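PDB 7CLU: methyltransferase domain-containing protein from Serratia marcescens, which transfers a methyl group from S-adenosyl-L-methionine to an oxygen atom, acting as an O-methyltransferase in the prodigiosin synthetic pathway. Local coordinates for residues 154-159 / 325-330; 245-250 / 273-278; 309-314 / 332-337. All blocks are in the same frame, centred on the assembly; numbering follows the deposited sequence.

Contact 1. Residues 154-159 / 325-330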
ATOM      1  N   ALA A 154      -8.715 -21.330   7.019  1.00 32.08           N
ATOM      2  CA  ALA A 154      -8.341 -22.733   7.179  1.00 32.62           C
ATOM      3  C   ALA A 154      -7.450 -22.981   8.391  1.00 29.42           C
ATOM      4  O   ALA A 154      -7.746 -23.911   9.151  1.00 26.35           O
ATOM      5  CB  ALA A 154      -7.692 -23.249   5.884  1.00 35.55           C
ATOM      6  N   PRO A 155      -6.387 -22.212   8.651  1.00 29.42           N
ATOM      7  CA  PRO A 155      -5.603 -22.482   9.869  1.00 28.23           C
ATOM      8  C   PRO A 155      -6.369 -22.235  11.156  1.00 26.08           C
ATOM      9  O   PRO A 155      -6.130 -22.948  12.135  1.00 27.26           O
ATOM     10  CB  PRO A 155      -4.401 -21.542   9.738  1.00 31.17           C
ATOM     11  CG  PRO A 155      -4.260 -21.346   8.247  1.00 36.27           C
ATOM     12  CD  PRO A 155      -5.682 -21.279   7.750  1.00 33.47           C
ATOM     13  N   PHE A 156      -7.270 -21.250  11.199  1.00 27.02           N
ATOM     14  CA  PHE A 156      -8.107 -21.089  12.387  1.00 24.87           C
ATOM     15  C   PHE A 156      -9.004 -22.300  12.579  1.00 26.02           C
ATOM     16  O   PHE A 156      -9.121 -22.838  13.689  1.00 28.29           O
ATOM     17  CB  PHE A 156      -8.956 -19.814  12.288  1.00 25.78           C
ATOM     18  CG  PHE A 156     -10.203 -19.853  13.136  1.00 24.76           C
ATOM     19  CD1 PHE A 156     -10.112 -19.881  14.519  1.00 25.29           C
ATOM     20  CD2 PHE A 156     -11.457 -19.882  12.555  1.00 23.95           C
ATOM     21  CE1 PHE A 156     -11.256 -19.942  15.322  1.00 24.74           C
ATOM     22  CE2 PHE A 156     -12.601 -19.930  13.345  1.00 29.07           C
ATOM     23  CZ  PHE A 156     -12.497 -19.966  14.734  1.00 24.43           C
ATOM     24  N   ILE A 157      -9.666 -22.735  11.505  1.00 25.48           N
ATOM     25  CA  ILE A 157     -10.636 -23.821  11.615  1.00 27.01           C
ATOM     26  C   ILE A 157      -9.939 -25.103  12.046  1.00 29.37           C
ATOM     27  O   ILE A 157     -10.367 -25.781  12.985  1.00 26.55           O
ATOM     28  CB  ILE A 157     -11.383 -24.006  10.283  1.00 24.93           C
ATOM     29  CG1 ILE A 157     -12.377 -22.873  10.069  1.00 30.37           C
ATOM     30  CG2 ILE A 157     -12.055 -25.366  10.237  1.00 26.88           C
ATOM     31  CD1 ILE A 157     -12.859 -22.762   8.659  1.00 32.04           C
ATOM     32  N   ALA A 158      -8.836 -25.436  11.372  1.00 23.58           N
ATOM     33  CA  ALA A 158      -8.055 -26.616  11.735  1.00 29.50           C
ATOM     34  C   ALA A 158      -7.600 -26.562  13.190  1.00 26.36           C
ATOM     35  O   ALA A 158      -7.686 -27.563  13.905  1.00 30.41           O
ATOM     36  CB  ALA A 158      -6.850 -26.753  10.795  1.00 27.09           C
ATOM     37  N   GLY A 159      -7.143 -25.398  13.654  1.00 27.60           N
ATOM     38  CA  GLY A 159      -6.671 -25.290  15.024  1.00 30.35           C
ATOM     39  C   GLY A 159      -7.793 -25.272  16.042  1.00 33.16           C
ATOM     40  O   GLY A 159      -7.606 -25.718  17.179  1.00 32.48           O
ATOM     41  N   MET A 325      -8.817 -18.477  25.592  1.00 35.77           N
ATOM     42  CA  MET A 325      -8.319 -19.793  25.227  1.00 38.10           C
ATOM     43  C   MET A 325      -7.498 -19.622  23.958  1.00 37.87           C
ATOM     44  O   MET A 325      -8.042 -19.283  22.899  1.00 34.00           O
ATOM     45  CB  MET A 325      -9.459 -20.790  25.031  1.00 35.91           C
ATOM     46  CG  MET A 325      -8.997 -22.180  24.660  1.00 33.94           C
ATOM     47  SD  MET A 325     -10.357 -23.348  24.706  0.44 39.48           S
ATOM     48  CE  MET A 325     -11.220 -22.787  26.180  1.00 34.36           C
ATOM     49  N   LYS A 326      -6.192 -19.829  24.074  1.00 40.70           N
ATOM     50  CA  LYS A 326      -5.309 -19.776  22.925  1.00 35.50           C
ATOM     51  C   LYS A 326      -5.430 -21.064  22.131  1.00 39.15           C
ATOM     52  O   LYS A 326      -5.559 -22.149  22.700  1.00 38.18           O
ATOM     53  CB  LYS A 326      -3.865 -19.571  23.372  1.00 38.93           C
ATOM     54  CG  LYS A 326      -3.612 -18.256  24.079  1.00 35.81           C
ATOM     55  CD  LYS A 326      -2.210 -18.215  24.652  1.00 45.85           C
ATOM     56  CE  LYS A 326      -1.518 -16.903  24.328  1.00 46.73           C
ATOM     57  NZ  LYS A 326      -0.021 -17.008  24.359  1.00 47.51           N
ATOM     58  N   ILE A 327      -5.412 -20.935  20.802  1.00 38.34           N
ATOM     59  CA  ILE A 327      -5.446 -22.078  19.898  1.00 34.67           C
ATOM     60  C   ILE A 327      -4.495 -21.791  18.743  1.00 34.40           C
ATOM     61  O   ILE A 327      -4.115 -20.642  18.487  1.00 34.43           O
ATOM     62  CB  ILE A 327      -6.871 -22.376  19.356  1.00 33.51           C
ATOM     63  CG1 ILE A 327      -7.482 -21.124  18.713  1.00 31.08           C
ATOM     64  CG2 ILE A 327      -7.798 -22.898  20.451  1.00 35.13           C
ATOM     65  CD1 ILE A 327      -8.643 -21.436  17.806  1.00 28.43           C
ATOM     66  N   ALA A 328      -4.118 -22.850  18.033  1.00 31.30           N
ATOM     67  CA  ALA A 328      -3.351 -22.667  16.809  1.00 37.22           C
ATOM     68  C   ALA A 328      -4.152 -21.836  15.810  1.00 36.66           C
ATOM     69  O   ALA A 328      -5.388 -21.846  15.802  1.00 33.80           O
ATOM     70  CB  ALA A 328      -2.974 -24.015  16.187  1.00 35.64           C
ATOM     71  N   GLY A 329      -3.433 -21.118  14.951  1.00 32.97           N
ATOM     72  CA  GLY A 329      -4.070 -20.269  13.972  1.00 29.74           C
ATOM     73  C   GLY A 329      -4.029 -18.816  14.380  1.00 24.65           C
ATOM     74  O   GLY A 329      -3.503 -18.457  15.433  1.00 28.99           O
ATOM     75  N   PRO A 330      -4.571 -17.939  13.535  1.00 25.68           N
ATOM     76  CA  PRO A 330      -4.466 -16.502  13.807  1.00 29.04           C
ATOM     77  C   PRO A 330      -5.517 -15.966  14.772  1.00 27.79           C
ATOM     78  O   PRO A 330      -5.401 -14.805  15.191  1.00 29.09           O
ATOM     79  CB  PRO A 330      -4.628 -15.875  12.415  1.00 25.76           C
ATOM     80  CG  PRO A 330      -5.498 -16.834  11.670  1.00 28.25           C
ATOM     81  CD  PRO A 330      -5.186 -18.221  12.225  1.00 29.07           C
TER
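Phe156 and Ile327 meet at one methyl group: Ile327 CD1 lies 3.9 Å from Phe156 CE1 and about as far from CD1 of the same ring, the two side chains crossing obliquely. Phe156 has CG anti to the backbone N (chi1 156°); Ile327 holds CG1 between its backbone N and carbonyl carbon (chi1 54°), and chi2 of 162° then extends CD1. At the helix start, the Pro330 ring presents CD to the turn, 3.8 Å from Phe156 N, and the CB atoms of Phe156 and Pro155 flank the same CD slightly farther off.

Between these side-chain contacts the two backbones come close. The CA atoms of Phe156 and Gly329 are 4.4 Å apart, and Gly159 CA approaches Ala328 O to 3.8 Å; at both places one partner is a glycine. No hydrogen bond joins the two segments, so van der Waals packing carries the 272 Å² of buried surface. Nearby, the backbone N of Ala328 is hydrogen-bonded to Asp163 OD2 further along the same helix, and the Phe156 ring makes a cation-pi contact with Arg331, an S-adenosyl-L-homocysteine-binding residue. The contact thus seats the loop linking the last two, antiparallel strands, 322-326 and 332-337, on helix 154-163, which precedes the first strand of the Rossmann-like methyltransferase sheet.

Contact 2. Residues 245-250 / 273-278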
ATOM      1  N   MET A 245     -16.607 -11.378  14.317  1.00 24.75           N
ATOM      2  CA  MET A 245     -17.612 -10.365  14.008  1.00 28.13           C
ATOM      3  C   MET A 245     -17.586  -9.163  14.940  1.00 26.82           C
ATOM      4  O   MET A 245     -18.001  -8.076  14.538  1.00 26.60           O
ATOM      5  CB  MET A 245     -19.023 -10.984  14.037  1.00 28.91           C
ATOM      6  CG  MET A 245     -20.171  -9.984  13.716  1.00 35.30           C
ATOM      7  SD  MET A 245     -21.849 -10.672  13.735  0.58 35.52           S
ATOM      8  CE  MET A 245     -21.626 -11.994  12.549  1.00 38.88           C
ATOM      9  N   LEU A 246     -17.115  -9.327  16.175  1.00 26.02           N
ATOM     10  CA  LEU A 246     -17.241  -8.253  17.149  1.00 20.07           C
ATOM     11  C   LEU A 246     -16.501  -7.009  16.683  1.00 27.95           C
ATOM     12  O   LEU A 246     -17.020  -5.890  16.790  1.00 26.17           O
ATOM     13  CB  LEU A 246     -16.715  -8.712  18.508  1.00 23.02           C
ATOM     14  CG  LEU A 246     -17.474  -9.886  19.151  1.00 23.85           C
ATOM     15  CD1 LEU A 246     -16.808 -10.360  20.440  1.00 22.06           C
ATOM     16  CD2 LEU A 246     -18.930  -9.502  19.416  1.00 23.88           C
ATOM     17  N   HIS A 247     -15.293  -7.184  16.146  1.00 24.93           N
ATOM     18  CA  HIS A 247     -14.488  -6.038  15.741  1.00 26.10           C
ATOM     19  C   HIS A 247     -15.082  -5.272  14.569  1.00 25.96           C
ATOM     20  O   HIS A 247     -14.531  -4.233  14.201  1.00 27.98           O
ATOM     21  CB  HIS A 247     -13.068  -6.491  15.403  1.00 27.02           C
ATOM     22  CG  HIS A 247     -12.966  -7.271  14.133  1.00 26.96           C
ATOM     23  ND1 HIS A 247     -11.891  -7.164  13.276  1.00 30.50           N
ATOM     24  CD2 HIS A 247     -13.798  -8.185  13.581  1.00 27.50           C
ATOM     25  CE1 HIS A 247     -12.071  -7.969  12.244  1.00 28.40           C
ATOM     26  NE2 HIS A 247     -13.224  -8.596  12.404  1.00 29.19           N
ATOM     27  N   ASP A 248     -16.165  -5.752  13.966  1.00 26.10           N
ATOM     28  CA  ASP A 248     -16.839  -4.990  12.927  1.00 27.33           C
ATOM     29  C   ASP A 248     -17.690  -3.863  13.497  1.00 32.74           C
ATOM     30  O   ASP A 248     -18.121  -2.995  12.732  1.00 30.24           O
ATOM     31  CB  ASP A 248     -17.724  -5.919  12.080  1.00 28.61           C
ATOM     32  CG  ASP A 248     -16.929  -7.016  11.397  1.00 35.51           C
ATOM     33  OD1 ASP A 248     -15.730  -6.809  11.135  1.00 36.24           O
ATOM     34  OD2 ASP A 248     -17.503  -8.085  11.123  1.00 38.87           O
ATOM     35  N   TYR A 249     -17.920  -3.849  14.812  1.00 27.87           N
ATOM     36  CA  TYR A 249     -18.872  -2.949  15.447  1.00 30.83           C
ATOM     37  C   TYR A 249     -18.222  -2.170  16.582  1.00 30.76           C
ATOM     38  O   TYR A 249     -17.221  -2.588  17.172  1.00 29.85           O
ATOM     39  CB  TYR A 249     -20.083  -3.726  15.984  1.00 26.71           C
ATOM     40  CG  TYR A 249     -20.788  -4.476  14.886  1.00 31.22           C
ATOM     41  CD1 TYR A 249     -21.637  -3.814  14.001  1.00 34.59           C
ATOM     42  CD2 TYR A 249     -20.561  -5.832  14.692  1.00 34.42           C
ATOM     43  CE1 TYR A 249     -22.262  -4.494  12.972  1.00 35.89           C
ATOM     44  CE2 TYR A 249     -21.178  -6.517  13.668  1.00 37.49           C
ATOM     45  CZ  TYR A 249     -22.023  -5.843  12.808  1.00 39.20           C
ATOM     46  OH  TYR A 249     -22.636  -6.526  11.787  1.00 47.83           O
ATOM     47  N   ALA A 250     -18.816  -1.020  16.885  1.00 31.14           N
ATOM     48  CA  ALA A 250     -18.396  -0.265  18.048  1.00 33.38           C
ATOM     49  C   ALA A 250     -18.598  -1.105  19.310  1.00 29.34           C
ATOM     50  O   ALA A 250     -19.474  -1.979  19.355  1.00 26.19           O
ATOM     51  CB  ALA A 250     -19.185   1.043  18.161  1.00 29.36           C
ATOM     52  N   ALA A 273     -16.400 -16.408  21.156  1.00 23.46           N
ATOM     53  CA  ALA A 273     -16.133 -15.522  20.030  1.00 25.92           C
ATOM     54  C   ALA A 273     -14.683 -15.717  19.616  1.00 21.94           C
ATOM     55  O   ALA A 273     -13.798 -15.649  20.468  1.00 26.47           O
ATOM     56  CB  ALA A 273     -16.365 -14.063  20.405  1.00 22.04           C
ATOM     57  N   SER A 274     -14.436 -15.945  18.328  1.00 22.97           N
ATOM     58  CA  SER A 274     -13.069 -15.976  17.821  1.00 22.93           C
ATOM     59  C   SER A 274     -12.736 -14.590  17.273  1.00 26.60           C
ATOM     60  O   SER A 274     -13.497 -14.042  16.476  1.00 27.54           O
ATOM     61  CB  SER A 274     -12.869 -17.054  16.747  1.00 27.38           C
ATOM     62  OG  SER A 274     -13.866 -17.065  15.742  1.00 24.52           O
ATOM     63  N   GLU A 275     -11.640 -14.006  17.758  1.00 26.75           N
ATOM     64  CA  GLU A 275     -11.212 -12.681  17.323  1.00 30.31           C
ATOM     65  C   GLU A 275      -9.699 -12.691  17.178  1.00 27.82           C
ATOM     66  O   GLU A 275      -9.029 -13.682  17.506  1.00 23.16           O
ATOM     67  CB  GLU A 275     -11.642 -11.563  18.298  1.00 25.11           C
ATOM     68  CG  GLU A 275     -13.142 -11.442  18.536  1.00 26.54           C
ATOM     69  CD  GLU A 275     -13.835 -10.667  17.438  1.00 27.35           C
ATOM     70  OE1 GLU A 275     -13.272  -9.640  16.990  1.00 27.09           O
ATOM     71  OE2 GLU A 275     -14.939 -11.091  17.023  1.00 25.65           O
ATOM     72  N   THR A 276      -9.167 -11.575  16.666  1.00 25.94           N
ATOM     73  CA  THR A 276      -7.724 -11.339  16.549  1.00 26.26           C
ATOM     74  C   THR A 276      -7.401 -10.124  17.413  1.00 25.55           C
ATOM     75  O   THR A 276      -7.310  -9.001  16.905  1.00 27.61           O
ATOM     76  CB  THR A 276      -7.285 -11.088  15.102  1.00 29.68           C
ATOM     77  OG1 THR A 276      -7.989  -9.945  14.567  1.00 26.23           O
ATOM     78  CG2 THR A 276      -7.543 -12.317  14.237  1.00 29.58           C
ATOM     79  N   PRO A 277      -7.208 -10.306  18.714  1.00 30.32           N
ATOM     80  CA  PRO A 277      -7.016  -9.146  19.594  1.00 30.65           C
ATOM     81  C   PRO A 277      -5.670  -8.476  19.392  1.00 28.66           C
ATOM     82  O   PRO A 277      -4.686  -9.094  18.974  1.00 27.78           O
ATOM     83  CB  PRO A 277      -7.113  -9.743  21.003  1.00 27.42           C
ATOM     84  CG  PRO A 277      -7.797 -11.093  20.808  1.00 33.88           C
ATOM     85  CD  PRO A 277      -7.376 -11.563  19.463  1.00 28.76           C
ATOM     86  N   LEU A 278      -5.638  -7.191  19.723  1.00 29.72           N
ATOM     87  CA  LEU A 278      -4.371  -6.541  20.015  1.00 29.21           C
ATOM     88  C   LEU A 278      -3.719  -7.209  21.219  1.00 30.83           C
ATOM     89  O   LEU A 278      -4.395  -7.768  22.087  1.00 30.20           O
ATOM     90  CB  LEU A 278      -4.592  -5.060  20.300  1.00 28.66           C
ATOM     91  CG  LEU A 278      -5.322  -4.314  19.179  1.00 28.89           C
ATOM     92  CD1 LEU A 278      -5.809  -2.963  19.645  1.00 26.39           C
ATOM     93  CD2 LEU A 278      -4.380  -4.183  18.017  1.00 28.06           C
TER
HETATM   94  O   HOH W   1     -16.755 -12.760  16.894  1.00 26.17           O
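The imidazole of His247 and the carboxylate of Glu275 stand with their planes 73° apart, OE1 of Glu275 lying obliquely to the ring at 3.7 Å from His247 CG. The His247 ring also stacks with Trp244, and its ND1 is hydrogen-bonded to Glu304. Just after the 3-10 turn, the Tyr249 ring carries Asp248 CB over one face, displaced toward the rim, and has Met245 CG at its edge.

Glu275 grips the backbone with both oxygens. Leu246 N donates to OE2 at 2.9 Å (146° at the hydrogen) and His247 N donates to OE1 at 3.3 Å, each on the syn side but well out of the carboxylate plane. The glutamate chain bends at chi2 (-82°), which turns CD away from an extended course. This carboxylate therefore ties the 3-10 turn after strand 239-243 to the neighbouring parallel strand 270-275, at the carboxyl ends of a Rossmann-like sheet; His247 in that turn is the predicted proton acceptor. A water accepts from Met245 N at 2.9 Å and donates to Glu275 OE2. Beside the polar grip, Leu246 crosses Glu275 at about a right angle, its CB 3.3 Å from OE2, and its CD1 packs 3.7 Å from Ala273 CB.

Contact 3. Residues 309-314 / 332-337; sequences EYLDRF and TLIVGE
Ile334 is the first residue of strand 332-337 to touch helix 309-314, and its branches engage three helix side chains. CG2 sits over the face of the Phe314 ring, 3.5 Å from the ring centroid and only 11° off the normal, which meets the geometry of a CH-pi contact. The same methyl is flanked more loosely by Leu311, whose CD2 is 4.2 Å from Ile334 CG2. On the other branch, chi2 of 122°, away from the staggered values, places CD1 beside the Tyr310 ring, 3.6 Å from Tyr310 CD2, with the two side chains at about a right angle. The backbone takes part too: Ile334 O lies 3.4 Å from Phe314 CZ.

At Val335 the side chain points away from the helix, in keeping with strand alternation, and the contact passes to the main chain, Val335 C being 3.8 Å from Phe314 CE2. Gly336 follows. Its N reaches the edge of the Phe314 ring near the ring plane, again at CE2, and its CA is 7.0 Å from that of Phe314. The aromatic ring is therefore met over one face by a methyl and at its edge by Gly336 N; Phe271 and Phe319 add further ring contacts.

No hydrogen bond crosses between the segments, and the 259 Å² of buried surface is van der Waals packing, side chain on side chain and ring on backbone. The axes of 309-314 and 332-337 come within 9.1 Å, with their N-to-C directions 22° apart, so helix and strand run nearly parallel. This is helix-on-sheet packing of the Rossmann-like class I methyltransferase fold: helix 307-316 lies against strand 332-337, which is inserted antiparallel between strands 270-275 and 322-326.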
ATOM      1  N   GLU A 309     -10.000  -6.227  27.033  1.00 34.38           N
ATOM      2  CA  GLU A 309     -11.174  -5.454  26.655  1.00 33.21           C
ATOM      3  C   GLU A 309     -12.320  -6.368  26.242  1.00 30.64           C
ATOM      4  O   GLU A 309     -13.482  -6.095  26.561  1.00 30.75           O
ATOM      5  CB  GLU A 309     -10.821  -4.472  25.537  1.00 32.47           C
ATOM      6  CG  GLU A 309     -10.247  -3.166  26.059  1.00 34.34           C
ATOM      7  CD  GLU A 309      -9.597  -2.317  24.973  1.00 37.38           C
ATOM      8  OE1 GLU A 309      -9.321  -2.850  23.875  1.00 33.94           O
ATOM      9  OE2 GLU A 309      -9.353  -1.116  25.229  1.00 43.53           O
ATOM     10  N   TYR A 310     -12.014  -7.468  25.544  1.00 29.63           N
ATOM     11  CA  TYR A 310     -13.062  -8.428  25.215  1.00 29.45           C
ATOM     12  C   TYR A 310     -13.575  -9.131  26.468  1.00 32.13           C
ATOM     13  O   TYR A 310     -14.785  -9.345  26.617  1.00 31.51           O
ATOM     14  CB  TYR A 310     -12.550  -9.449  24.199  1.00 31.80           C
ATOM     15  CG  TYR A 310     -12.451  -8.938  22.768  1.00 29.18           C
ATOM     16  CD1 TYR A 310     -13.524  -8.303  22.148  1.00 31.24           C
ATOM     17  CD2 TYR A 310     -11.280  -9.133  22.022  1.00 31.87           C
ATOM     18  CE1 TYR A 310     -13.427  -7.833  20.816  1.00 24.58           C
ATOM     19  CE2 TYR A 310     -11.176  -8.693  20.704  1.00 28.18           C
ATOM     20  CZ  TYR A 310     -12.248  -8.054  20.110  1.00 30.35           C
ATOM     21  OH  TYR A 310     -12.116  -7.624  18.815  1.00 29.25           O
ATOM     22  N   LEU A 311     -12.672  -9.501  27.380  1.00 30.24           N
ATOM     23  CA  LEU A 311     -13.109 -10.095  28.640  1.00 33.30           C
ATOM     24  C   LEU A 311     -14.068  -9.168  29.371  1.00 35.44           C
ATOM     25  O   LEU A 311     -15.123  -9.609  29.845  1.00 35.40           O
ATOM     26  CB  LEU A 311     -11.906 -10.419  29.525  1.00 33.07           C
ATOM     27  CG  LEU A 311     -11.008 -11.568  29.070  1.00 38.49           C
ATOM     28  CD1 LEU A 311      -9.848 -11.787  30.033  1.00 36.18           C
ATOM     29  CD2 LEU A 311     -11.820 -12.841  28.906  1.00 35.22           C
ATOM     30  N   ASP A 312     -13.728  -7.871  29.444  1.00 35.35           N
ATOM     31  CA  ASP A 312     -14.586  -6.904  30.119  1.00 34.60           C
ATOM     32  C   ASP A 312     -15.971  -6.864  29.490  1.00 36.62           C
ATOM     33  O   ASP A 312     -16.982  -6.788  30.201  1.00 31.60           O
ATOM     34  CB  ASP A 312     -13.952  -5.511  30.079  1.00 39.88           C
ATOM     35  CG  ASP A 312     -12.665  -5.418  30.888  1.00 39.25           C
ATOM     36  OD1 ASP A 312     -12.432  -6.281  31.762  1.00 40.58           O
ATOM     37  OD2 ASP A 312     -11.879  -4.473  30.645  1.00 46.87           O
ATOM     38  N   ARG A 313     -16.039  -6.922  28.156  1.00 33.22           N
ATOM     39  CA  ARG A 313     -17.332  -6.872  27.483  1.00 30.27           C
ATOM     40  C   ARG A 313     -18.125  -8.152  27.705  1.00 31.87           C
ATOM     41  O   ARG A 313     -19.354  -8.102  27.846  1.00 33.27           O
ATOM     42  CB  ARG A 313     -17.144  -6.596  25.987  1.00 29.08           C
ATOM     43  CG  ARG A 313     -16.749  -5.169  25.724  1.00 32.41           C
ATOM     44  CD  ARG A 313     -16.493  -4.825  24.255  1.00 30.95           C
ATOM     45  NE  ARG A 313     -15.596  -3.672  24.220  1.00 30.14           N
ATOM     46  CZ  ARG A 313     -14.607  -3.527  23.357  1.00 36.03           C
ATOM     47  NH1 ARG A 313     -14.400  -4.458  22.430  1.00 31.58           N
ATOM     48  NH2 ARG A 313     -13.831  -2.455  23.419  1.00 37.71           N
ATOM     49  N   PHE A 314     -17.451  -9.308  27.732  1.00 28.18           N
ATOM     50  CA  PHE A 314     -18.138 -10.548  28.081  1.00 31.92           C
ATOM     51  C   PHE A 314     -18.800 -10.433  29.455  1.00 31.73           C
ATOM     52  O   PHE A 314     -19.990 -10.734  29.614  1.00 34.25           O
ATOM     53  CB  PHE A 314     -17.162 -11.729  28.052  1.00 31.66           C
ATOM     54  CG  PHE A 314     -17.128 -12.468  26.736  1.00 28.63           C
ATOM     55  CD1 PHE A 314     -16.945 -11.780  25.536  1.00 34.49           C
ATOM     56  CD2 PHE A 314     -17.277 -13.849  26.696  1.00 29.33           C
ATOM     57  CE1 PHE A 314     -16.901 -12.467  24.317  1.00 30.29           C
ATOM     58  CE2 PHE A 314     -17.236 -14.548  25.492  1.00 31.84           C
ATOM     59  CZ  PHE A 314     -17.045 -13.864  24.295  1.00 26.35           C
ATOM     60  N   THR A 332      -7.914 -15.923  18.392  1.00 22.35           N
ATOM     61  CA  THR A 332      -7.908 -16.184  19.819  1.00 27.92           C
ATOM     62  C   THR A 332      -9.354 -16.382  20.263  1.00 27.52           C
ATOM     63  O   THR A 332     -10.252 -15.676  19.804  1.00 27.04           O
ATOM     64  CB  THR A 332      -7.260 -15.005  20.560  1.00 28.88           C
ATOM     65  OG1 THR A 332      -5.916 -14.849  20.095  1.00 30.04           O
ATOM     66  CG2 THR A 332      -7.249 -15.230  22.042  1.00 33.90           C
ATOM     67  N   LEU A 333      -9.589 -17.346  21.143  1.00 30.73           N
ATOM     68  CA  LEU A 333     -10.944 -17.647  21.591  1.00 30.41           C
ATOM     69  C   LEU A 333     -11.245 -16.864  22.863  1.00 28.68           C
ATOM     70  O   LEU A 333     -10.460 -16.886  23.820  1.00 30.52           O
ATOM     71  CB  LEU A 333     -11.127 -19.154  21.836  1.00 25.46           C
ATOM     72  CG  LEU A 333     -10.902 -20.136  20.685  1.00 30.00           C
ATOM     73  CD1 LEU A 333     -11.340 -21.533  21.092  1.00 30.09           C
ATOM     74  CD2 LEU A 333     -11.582 -19.710  19.367  1.00 24.77           C
ATOM     75  N   ILE A 334     -12.364 -16.151  22.866  1.00 26.32           N
ATOM     76  CA  ILE A 334     -12.886 -15.535  24.075  1.00 26.24           C
ATOM     77  C   ILE A 334     -14.116 -16.342  24.472  1.00 28.37           C
ATOM     78  O   ILE A 334     -15.022 -16.538  23.657  1.00 27.37           O
ATOM     79  CB  ILE A 334     -13.194 -14.042  23.875  1.00 23.85           C
ATOM     80  CG1 ILE A 334     -11.921 -13.326  23.399  1.00 25.99           C
ATOM     81  CG2 ILE A 334     -13.609 -13.431  25.165  1.00 26.49           C
ATOM     82  CD1 ILE A 334     -12.070 -12.609  22.072  1.00 32.27           C
ATOM     83  N   VAL A 335     -14.109 -16.869  25.701  1.00 28.77           N
ATOM     84  CA  VAL A 335     -15.024 -17.922  26.128  1.00 26.30           C
ATOM     85  C   VAL A 335     -15.717 -17.487  27.412  1.00 29.35           C
ATOM     86  O   VAL A 335     -15.080 -16.919  28.306  1.00 30.72           O
ATOM     87  CB  VAL A 335     -14.270 -19.250  26.364  1.00 31.31           C
ATOM     88  CG1 VAL A 335     -15.227 -20.368  26.775  1.00 27.39           C
ATOM     89  CG2 VAL A 335     -13.445 -19.624  25.135  1.00 33.70           C
ATOM     90  N   GLY A 336     -17.011 -17.781  27.514  1.00 35.72           N
ATOM     91  CA  GLY A 336     -17.755 -17.500  28.731  1.00 34.59           C
ATOM     92  C   GLY A 336     -18.961 -18.409  28.838  1.00 35.84           C
ATOM     93  O   GLY A 336     -19.390 -19.023  27.854  1.00 32.95           O
ATOM     94  N   GLU A 337     -19.505 -18.496  30.053  1.00 35.39           N
ATOM     95  CA  GLU A 337     -20.652 -19.352  30.319  1.00 35.92           C
ATOM     96  C   GLU A 337     -21.821 -18.546  30.876  1.00 35.94           C
ATOM     97  O   GLU A 337     -21.656 -17.460  31.448  1.00 35.02           O
ATOM     98  CB  GLU A 337     -20.301 -20.486  31.297  1.00 40.54           C
ATOM     99  CG  GLU A 337     -19.522 -21.626  30.672  1.00 38.23           C
ATOM    100  CD  GLU A 337     -18.045 -21.503  30.929  1.00 38.75           C
ATOM    101  OE1 GLU A 337     -17.682 -20.915  31.975  1.00 40.70           O
ATOM    102  OE2 GLU A 337     -17.250 -21.993  30.096  1.00 37.11           O
TER

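In the fold
All three contacts gather at the end of the sheet formed by strands 270-275, 332-337 and 322-326; Leu333 faces contact 1 and Ile334 faces helix 309-314. Contacts 2 and 3 are closest, with centres about 10 Å apart, and are joined by probable backbone hydrogen bonds, among them Thr332 N to Glu275 O (2.7 Å). Contact 1 attaches through the next strand, Met325 N lying 2.9 Å from Leu333 O, and meets contact 2 where Phe156 CZ packs 3.4 Å from Ser274 OG. Contact 2 holds the predicted proton acceptor His247, on which Tyr310 of contact 3 packs, and its Met245 side chain is about 4 Å from that of Val227, an S-adenosyl-L-homocysteine-binding residue.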